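Local coordinates for protein glycoside hydrolase family 31 (PDB 5I0F) that probably hydrolyses the alpha-glucosidic linkages of cycloalternan, working through a covalent glycosyl-enzyme intermediate, at residues 215-229 and 266-280. Numbering follows the deposited sequence.
Sequences FAQVVNEAGRAWGFH and VNTWSGSPTDVLNGF
Phe215 and Phe280 form an offset stack, ring centroids 3.9 Å apart and planes 3° from parallel, where helix 273-284 packs on the antiparallel strands 212-219, 225-230 and 263-271 of a five-stranded mixed sheet that precedes the family 31 TIM barrel in the chain. With CG anti to the backbone N (chi1 -177°), the Phe280 ring reaches between two partners: one face covers Phe215, while its edge points at the face of His229, CE1 lying 3.7 Å from His229 CG. The Trp269 indole edge borders this aromatic cluster, its CH2 3.8 Å from His229 CB. Farther along, Val276 presses both methyls on the strand, CG1 resting 3.8 Å from Gly227 CA and CG2 against Ala225, whose methyl also meets the Pro273 ring. Paired backbone hydrogen bonds join Ala225 to Gly271, Gly227 to Trp269 and His229 to Asn267. Towards the polar edge, a water donates to both Gln217 OE1 and Pro273 O; Gln217 NE2 donates to Val176 O and Ala552 O. Ser272 and Asp275 make a capping box at the helix start. At the other end, Asn267 ND2, also bonded to Glu231, donates to His229 ND1 at 3.2 Å, approaching 37° out of the imidazole plane.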
ATOM      1  N   PHE A 215       1.419  14.821  -0.968  1.00 18.48           N
ATOM      2  CA  PHE A 215       2.611  15.622  -0.653  1.00 19.29           C
ATOM      3  C   PHE A 215       3.655  15.351  -1.707  1.00 19.44           C
ATOM      4  O   PHE A 215       3.783  14.202  -2.164  1.00 19.17           O
ATOM      5  CB  PHE A 215       3.199  15.254   0.731  1.00 19.50           C
ATOM      6  CG  PHE A 215       4.683  15.564   0.873  1.00 19.74           C
ATOM      7  CD1 PHE A 215       5.112  16.839   1.202  1.00 20.19           C
ATOM      8  CD2 PHE A 215       5.639  14.585   0.657  1.00 19.67           C
ATOM      9  CE1 PHE A 215       6.462  17.132   1.302  1.00 20.75           C
ATOM     10  CE2 PHE A 215       6.999  14.874   0.750  1.00 19.97           C
ATOM     11  CZ  PHE A 215       7.404  16.149   1.097  1.00 20.57           C
ATOM     12  N   ALA A 216       4.410  16.382  -2.074  1.00 20.38           N
ATOM     13  CA  ALA A 216       5.606  16.223  -2.913  1.00 20.71           C
ATOM     14  C   ALA A 216       6.575  17.370  -2.687  1.00 21.19           C
ATOM     15  O   ALA A 216       6.181  18.456  -2.277  1.00 21.10           O
ATOM     16  CB  ALA A 216       5.221  16.149  -4.385  1.00 20.85           C
ATOM     17  N   GLN A 217       7.845  17.113  -2.957  1.00 21.41           N
ATOM     18  CA  GLN A 217       8.862  18.156  -2.959  1.00 22.42           C
ATOM     19  C   GLN A 217       9.236  18.464  -4.395  1.00 21.93           C
ATOM     20  O   GLN A 217       9.110  17.611  -5.286  1.00 20.72           O
ATOM     21  CB  GLN A 217      10.074  17.786  -2.093  1.00 23.59           C
ATOM     22  CG  GLN A 217      10.851  16.555  -2.478  1.00 24.26           C
ATOM     23  CD  GLN A 217      10.919  15.550  -1.320  1.00 24.95           C
ATOM     24  OE1 GLN A 217      11.653  15.736  -0.345  1.00 26.35           O
ATOM     25  NE2 GLN A 217      10.134  14.487  -1.423  1.00 24.70           N
ATOM     26  N   VAL A 218       9.649  19.707  -4.614  1.00 21.88           N
ATOM     27  CA  VAL A 218       9.944  20.207  -5.944  1.00 21.93           C
ATOM     28  C   VAL A 218      11.341  20.781  -5.857  1.00 22.73           C
ATOM     29  O   VAL A 218      11.587  21.696  -5.070  1.00 22.61           O
ATOM     30  CB  VAL A 218       8.939  21.274  -6.388  1.00 22.32           C
ATOM     31  CG1 VAL A 218       9.247  21.717  -7.814  1.00 23.06           C
ATOM     32  CG2 VAL A 218       7.492  20.782  -6.280  1.00 22.09           C
ATOM     33  N   VAL A 219      12.258  20.225  -6.640  1.00 22.73           N
ATOM     34  CA  VAL A 219      13.689  20.473  -6.451  1.00 23.86           C
ATOM     35  C   VAL A 219      14.263  21.012  -7.750  1.00 24.39           C
ATOM     36  O   VAL A 219      14.057  20.413  -8.798  1.00 24.06           O
ATOM     37  CB  VAL A 219      14.432  19.181  -6.036  1.00 23.89           C
ATOM     38  CG1 VAL A 219      15.888  19.479  -5.704  1.00 24.61           C
ATOM     39  CG2 VAL A 219      13.737  18.558  -4.835  1.00 23.62           C
ATOM     40  N   ASN A 220      14.966  22.145  -7.679  1.00 25.74           N
ATOM     41  CA  ASN A 220      15.607  22.735  -8.868  1.00 26.77           C
ATOM     42  C   ASN A 220      17.041  22.244  -8.997  1.00 27.91           C
ATOM     43  O   ASN A 220      17.525  21.505  -8.144  1.00 28.24           O
ATOM     44  CB  ASN A 220      15.467  24.269  -8.904  1.00 27.83           C
ATOM     45  CG  ASN A 220      16.400  25.011  -7.950  1.00 28.93           C
ATOM     46  OD1 ASN A 220      17.401  24.489  -7.449  1.00 29.76           O
ATOM     47  ND2 ASN A 220      16.096  26.284  -7.745  1.00 30.33           N
ATOM     48  N   GLU A 221      17.712  22.659 -10.055  1.00 28.92           N
ATOM     49  CA  GLU A 221      19.048  22.153 -10.361  1.00 30.55           C
ATOM     50  C   GLU A 221      20.162  23.030  -9.801  1.00 31.13           C
ATOM     51  O   GLU A 221      21.336  22.759 -10.046  1.00 31.05           O
ATOM     52  CB  GLU A 221      19.171  21.930 -11.874  1.00 31.78           C
ATOM     53  CG  GLU A 221      18.295  20.759 -12.305  1.00 32.15           C
ATOM     54  CD  GLU A 221      18.361  20.428 -13.783  1.00 33.93           C
ATOM     55  OE1 GLU A 221      19.014  21.159 -14.526  1.00 34.59           O
ATOM     56  OE2 GLU A 221      17.738  19.420 -14.194  1.00 35.00           O
ATOM     57  N   ALA A 222      19.776  24.057  -9.053  1.00 31.78           N
ATOM     58  CA  ALA A 222      20.660  24.848  -8.196  1.00 33.61           C
ATOM     59  C   ALA A 222      20.723  24.334  -6.757  1.00 34.57           C
ATOM     60  O   ALA A 222      21.474  24.875  -5.957  1.00 36.68           O
ATOM     61  CB  ALA A 222      20.187  26.285  -8.177  1.00 33.85           C
ATOM     62  N   GLY A 223      19.923  23.330  -6.410  1.00 33.71           N
ATOM     63  CA  GLY A 223      19.903  22.785  -5.052  1.00 34.33           C
ATOM     64  C   GLY A 223      18.854  23.360  -4.098  1.00 33.81           C
ATOM     65  O   GLY A 223      18.907  23.103  -2.905  1.00 34.64           O
ATOM     66  N   ARG A 224      17.921  24.159  -4.589  1.00 33.67           N
ATOM     67  CA  ARG A 224      16.883  24.685  -3.720  1.00 33.82           C
ATOM     68  C   ARG A 224      15.617  23.892  -3.948  1.00 31.36           C
ATOM     69  O   ARG A 224      15.410  23.338  -5.030  1.00 30.78           O
ATOM     70  CB  ARG A 224      16.661  26.170  -3.965  1.00 36.64           C
ATOM     71  CG  ARG A 224      17.921  27.027  -3.790  1.00 40.41           C
ATOM     72  CD  ARG A 224      18.753  26.708  -2.536  1.00 42.94           C
ATOM     73  NE  ARG A 224      18.103  27.114  -1.281  1.00 46.56           N
ATOM     74  CZ  ARG A 224      18.566  26.853  -0.051  1.00 48.81           C
ATOM     75  NH1 ARG A 224      19.680  26.141   0.146  1.00 50.21           N
ATOM     76  NH2 ARG A 224      17.898  27.300   1.006  1.00 49.80           N
ATOM     77  N   ALA A 225      14.797  23.821  -2.900  1.00 28.96           N
ATOM     78  CA  ALA A 225      13.591  23.031  -2.913  1.00 27.11           C
ATOM     79  C   ALA A 225      12.444  23.780  -2.291  1.00 26.25           C
ATOM     80  O   ALA A 225      12.627  24.658  -1.424  1.00 26.41           O
ATOM     81  CB  ALA A 225      13.805  21.727  -2.162  1.00 26.47           C
ATOM     82  N   TRP A 226      11.255  23.414  -2.735  1.00 25.28           N
ATOM     83  CA  TRP A 226      10.037  23.757  -2.019  1.00 25.24           C
ATOM     84  C   TRP A 226       9.119  22.537  -2.016  1.00 24.42           C
ATOM     85  O   TRP A 226       9.414  21.533  -2.652  1.00 24.58           O
ATOM     86  CB  TRP A 226       9.358  24.987  -2.619  1.00 25.74           C
ATOM     87  CG  TRP A 226       8.931  24.845  -4.027  1.00 25.61           C
ATOM     88  CD1 TRP A 226       9.717  24.968  -5.139  1.00 25.97           C
ATOM     89  CD2 TRP A 226       7.605  24.602  -4.499  1.00 25.10           C
ATOM     90  NE1 TRP A 226       8.960  24.795  -6.270  1.00 25.94           N
ATOM     91  CE2 TRP A 226       7.662  24.564  -5.908  1.00 25.15           C
ATOM     92  CE3 TRP A 226       6.371  24.375  -3.870  1.00 25.25           C
ATOM     93  CZ2 TRP A 226       6.535  24.313  -6.695  1.00 24.80           C
ATOM     94  CZ3 TRP A 226       5.252  24.142  -4.663  1.00 24.43           C
ATOM     95  CH2 TRP A 226       5.340  24.115  -6.052  1.00 24.16           C
ATOM     96  N   GLY A 227       8.023  22.598  -1.289  1.00 23.85           N
ATOM     97  CA  GLY A 227       7.126  21.435  -1.268  1.00 22.84           C
ATOM     98  C   GLY A 227       5.749  21.834  -0.842  1.00 22.39           C
ATOM     99  O   GLY A 227       5.531  22.961  -0.375  1.00 22.29           O
ATOM    100  N   PHE A 228       4.819  20.906  -1.011  1.00 21.30           N
ATOM    101  CA  PHE A 228       3.435  21.157  -0.666  1.00 21.56           C
ATOM    102  C   PHE A 228       2.773  19.895  -0.150  1.00 20.77           C
ATOM    103  O   PHE A 228       3.158  18.790  -0.524  1.00 19.37           O
ATOM    104  CB  PHE A 228       2.672  21.696  -1.864  1.00 21.82           C
ATOM    105  CG  PHE A 228       2.626  20.761  -3.028  1.00 22.26           C
ATOM    106  CD1 PHE A 228       3.667  20.745  -3.973  1.00 23.00           C
ATOM    107  CD2 PHE A 228       1.528  19.921  -3.221  1.00 22.45           C
ATOM    108  CE1 PHE A 228       3.635  19.876  -5.045  1.00 23.04           C
ATOM    109  CE2 PHE A 228       1.494  19.049  -4.300  1.00 22.73           C
ATOM    110  CZ  PHE A 228       2.550  19.025  -5.212  1.00 22.56           C
ATOM    111  N   HIS A 229       1.765  20.094   0.690  1.00 20.93           N
ATOM    112  CA  HIS A 229       1.016  19.012   1.292  1.00 20.65           C
ATOM    113  C   HIS A 229      -0.415  19.459   1.375  1.00 20.68           C
ATOM    114  O   HIS A 229      -0.719  20.410   2.084  1.00 21.10           O
ATOM    115  CB  HIS A 229       1.585  18.663   2.667  1.00 21.03           C
ATOM    116  CG  HIS A 229       0.680  17.820   3.522  1.00 21.35           C
ATOM    117  ND1 HIS A 229       0.507  18.058   4.864  1.00 21.71           N
ATOM    118  CD2 HIS A 229      -0.103  16.753   3.225  1.00 21.43           C
ATOM    119  CE1 HIS A 229      -0.328  17.170   5.365  1.00 22.39           C
ATOM    120  NE2 HIS A 229      -0.708  16.358   4.391  1.00 21.80           N
ATOM    121  N   VAL A 266      -3.329  23.940   2.466  1.00 24.86           N
ATOM    122  CA  VAL A 266      -2.143  23.409   1.807  1.00 24.21           C
ATOM    123  C   VAL A 266      -0.918  23.912   2.556  1.00 24.34           C
ATOM    124  O   VAL A 266      -0.617  25.112   2.529  1.00 24.44           O
ATOM    125  CB  VAL A 266      -2.066  23.852   0.334  1.00 24.04           C
ATOM    126  CG1 VAL A 266      -0.833  23.248  -0.338  1.00 23.74           C
ATOM    127  CG2 VAL A 266      -3.343  23.450  -0.392  1.00 24.19           C
ATOM    128  N   ASN A 267      -0.210  23.011   3.229  1.00 23.99           N
ATOM    129  CA  ASN A 267       1.041  23.373   3.877  1.00 24.51           C
ATOM    130  C   ASN A 267       2.123  23.492   2.812  1.00 24.49           C
ATOM    131  O   ASN A 267       2.099  22.778   1.794  1.00 23.54           O
ATOM    132  CB  ASN A 267       1.456  22.343   4.917  1.00 24.88           C
ATOM    133  CG  ASN A 267       0.422  22.156   6.008  1.00 25.73           C
ATOM    134  OD1 ASN A 267       0.046  23.104   6.709  1.00 26.11           O
ATOM    135  ND2 ASN A 267      -0.051  20.927   6.164  1.00 25.96           N
ATOM    136  N   THR A 268       3.064  24.411   3.025  1.00 24.78           N
ATOM    137  CA  THR A 268       4.174  24.618   2.082  1.00 24.95           C
ATOM    138  C   THR A 268       5.445  24.958   2.831  1.00 25.68           C
ATOM    139  O   THR A 268       5.399  25.512   3.926  1.00 25.84           O
ATOM    140  CB  THR A 268       3.901  25.749   1.049  1.00 26.03           C
ATOM    141  OG1 THR A 268       3.635  27.001   1.714  1.00 26.58           O
ATOM    142  CG2 THR A 268       2.732  25.424   0.143  1.00 25.97           C
ATOM    143  N   TRP A 269       6.579  24.619   2.229  1.00 25.94           N
ATOM    144  CA  TRP A 269       7.896  24.858   2.809  1.00 26.57           C
ATOM    145  C   TRP A 269       8.858  25.175   1.712  1.00 26.85           C
ATOM    146  O   TRP A 269       8.632  24.836   0.550  1.00 25.52           O
ATOM    147  CB  TRP A 269       8.417  23.636   3.568  1.00 26.28           C
ATOM    148  CG  TRP A 269       7.447  23.121   4.563  1.00 26.16           C
ATOM    149  CD1 TRP A 269       7.322  23.520   5.850  1.00 26.59           C
ATOM    150  CD2 TRP A 269       6.442  22.119   4.344  1.00 25.64           C
ATOM    151  NE1 TRP A 269       6.306  22.831   6.463  1.00 26.50           N
ATOM    152  CE2 TRP A 269       5.734  21.975   5.557  1.00 25.92           C
ATOM    153  CE3 TRP A 269       6.067  21.332   3.240  1.00 25.63           C
ATOM    154  CZ2 TRP A 269       4.683  21.076   5.711  1.00 25.30           C
ATOM    155  CZ3 TRP A 269       5.008  20.420   3.394  1.00 25.32           C
ATOM    156  CH2 TRP A 269       4.339  20.298   4.625  1.00 25.24           C
ATOM    157  N   SER A 270       9.945  25.828   2.094  1.00 28.36           N
ATOM    158  CA  SER A 270      11.063  26.017   1.190  1.00 28.90           C
ATOM    159  C   SER A 270      12.402  26.082   1.927  1.00 29.24           C
ATOM    160  O   SER A 270      12.462  26.433   3.115  1.00 29.73           O
ATOM    161  CB  SER A 270      10.829  27.254   0.337  1.00 30.12           C
ATOM    162  OG  SER A 270      10.771  28.412   1.146  1.00 32.06           O
ATOM    163  N   GLY A 271      13.471  25.761   1.199  1.00 28.43           N
ATOM    164  CA  GLY A 271      14.821  25.708   1.768  1.00 28.69           C
ATOM    165  C   GLY A 271      15.611  24.649   1.053  1.00 28.10           C
ATOM    166  O   GLY A 271      15.490  24.516  -0.158  1.00 28.29           O
ATOM    167  N   SER A 272      16.442  23.910   1.783  1.00 27.89           N
ATOM    168  CA  SER A 272      17.119  22.733   1.230  1.00 27.37           C
ATOM    169  C   SER A 272      16.084  21.606   1.064  1.00 25.93           C
ATOM    170  O   SER A 272      15.009  21.659   1.678  1.00 25.36           O
ATOM    171  CB  SER A 272      18.228  22.283   2.180  1.00 27.87           C
ATOM    172  OG  SER A 272      17.647  21.747   3.359  1.00 28.10           O
ATOM    173  N   PRO A 273      16.393  20.570   0.259  1.00 24.99           N
ATOM    174  CA  PRO A 273      15.469  19.424   0.214  1.00 24.35           C
ATOM    175  C   PRO A 273      15.146  18.819   1.600  1.00 24.36           C
ATOM    176  O   PRO A 273      13.991  18.485   1.894  1.00 23.35           O
ATOM    177  CB  PRO A 273      16.207  18.422  -0.673  1.00 24.38           C
ATOM    178  CG  PRO A 273      17.031  19.290  -1.581  1.00 24.53           C
ATOM    179  CD  PRO A 273      17.504  20.417  -0.701  1.00 25.33           C
ATOM    180  N   THR A 274      16.160  18.771   2.459  1.00 25.24           N
ATOM    181  CA  THR A 274      16.004  18.276   3.825  1.00 26.02           C
ATOM    182  C   THR A 274      15.059  19.150   4.664  1.00 26.17           C
ATOM    183  O   THR A 274      14.211  18.614   5.401  1.00 25.62           O
ATOM    184  CB  THR A 274      17.389  18.098   4.480  1.00 26.98           C
ATOM    185  OG1 THR A 274      18.098  17.076   3.763  1.00 27.57           O
ATOM    186  CG2 THR A 274      17.260  17.673   5.925  1.00 27.46           C
ATOM    187  N   ASP A 275      15.181  20.475   4.531  1.00 26.50           N
ATOM    188  CA  ASP A 275      14.262  21.429   5.190  1.00 26.90           C
ATOM    189  C   ASP A 275      12.800  21.109   4.833  1.00 25.67           C
ATOM    190  O   ASP A 275      11.913  21.121   5.688  1.00 24.76           O
ATOM    191  CB  ASP A 275      14.548  22.891   4.783  1.00 28.42           C
ATOM    192  CG  ASP A 275      15.885  23.436   5.311  1.00 30.20           C
ATOM    193  OD1 ASP A 275      16.384  22.955   6.342  1.00 30.95           O
ATOM    194  OD2 ASP A 275      16.434  24.369   4.679  1.00 30.77           O
ATOM    195  N   VAL A 276      12.561  20.837   3.559  1.00 24.89           N
ATOM    196  CA  VAL A 276      11.201  20.579   3.068  1.00 24.35           C
ATOM    197  C   VAL A 276      10.627  19.294   3.647  1.00 23.88           C
ATOM    198  O   VAL A 276       9.494  19.277   4.193  1.00 23.36           O
ATOM    199  CB  VAL A 276      11.153  20.539   1.530  1.00 24.19           C
ATOM    200  CG1 VAL A 276       9.782  20.085   1.028  1.00 23.83           C
ATOM    201  CG2 VAL A 276      11.507  21.909   0.970  1.00 24.80           C
ATOM    202  N   LEU A 277      11.400  18.217   3.554  1.00 23.60           N
ATOM    203  CA  LEU A 277      10.949  16.948   4.117  1.00 23.25           C
ATOM    204  C   LEU A 277      10.724  17.075   5.618  1.00 23.56           C
ATOM    205  O   LEU A 277       9.689  16.603   6.113  1.00 23.65           O
ATOM    206  CB  LEU A 277      11.883  15.785   3.769  1.00 23.46           C
ATOM    207  CG  LEU A 277      11.524  14.395   4.317  1.00 23.15           C
ATOM    208  CD1 LEU A 277      10.152  13.917   3.841  1.00 22.90           C
ATOM    209  CD2 LEU A 277      12.601  13.406   3.894  1.00 23.26           C
ATOM    210  N   ASN A 278      11.602  17.778   6.335  1.00 23.98           N
ATOM    211  CA  ASN A 278      11.358  18.024   7.761  1.00 24.97           C
ATOM    212  C   ASN A 278      10.088  18.798   8.065  1.00 24.46           C
ATOM    213  O   ASN A 278       9.422  18.535   9.067  1.00 25.01           O
ATOM    214  CB  ASN A 278      12.535  18.725   8.429  1.00 26.69           C
ATOM    215  CG  ASN A 278      13.552  17.750   8.926  1.00 27.50           C
ATOM    216  OD1 ASN A 278      13.325  17.038   9.909  1.00 28.61           O
ATOM    217  ND2 ASN A 278      14.671  17.701   8.258  1.00 28.75           N
ATOM    218  N   GLY A 279       9.758  19.753   7.209  1.00 23.93           N
ATOM    219  CA  GLY A 279       8.500  20.473   7.345  1.00 24.02           C
ATOM    220  C   GLY A 279       7.328  19.517   7.316  1.00 23.30           C
ATOM    221  O   GLY A 279       6.442  19.562   8.186  1.00 23.27           O
ATOM    222  N   PHE A 280       7.327  18.651   6.314  1.00 22.69           N
ATOM    223  CA  PHE A 280       6.287  17.630   6.177  1.00 21.86           C
ATOM    224  C   PHE A 280       6.236  16.677   7.379  1.00 21.80           C
ATOM    225  O   PHE A 280       5.158  16.443   7.959  1.00 21.29           O
ATOM    226  CB  PHE A 280       6.464  16.884   4.858  1.00 21.22           C
ATOM    227  CG  PHE A 280       5.388  15.842   4.595  1.00 20.40           C
ATOM    228  CD1 PHE A 280       4.033  16.156   4.714  1.00 20.17           C
ATOM    229  CD2 PHE A 280       5.739  14.547   4.227  1.00 20.31           C
ATOM    230  CE1 PHE A 280       3.051  15.191   4.484  1.00 19.85           C
ATOM    231  CE2 PHE A 280       4.761  13.584   3.973  1.00 19.54           C
ATOM    232  CZ  PHE A 280       3.413  13.912   4.105  1.00 19.69           C
TER
HETATM  233  O   HOH W   1      12.890  18.029  -0.649  1.00 36.48           O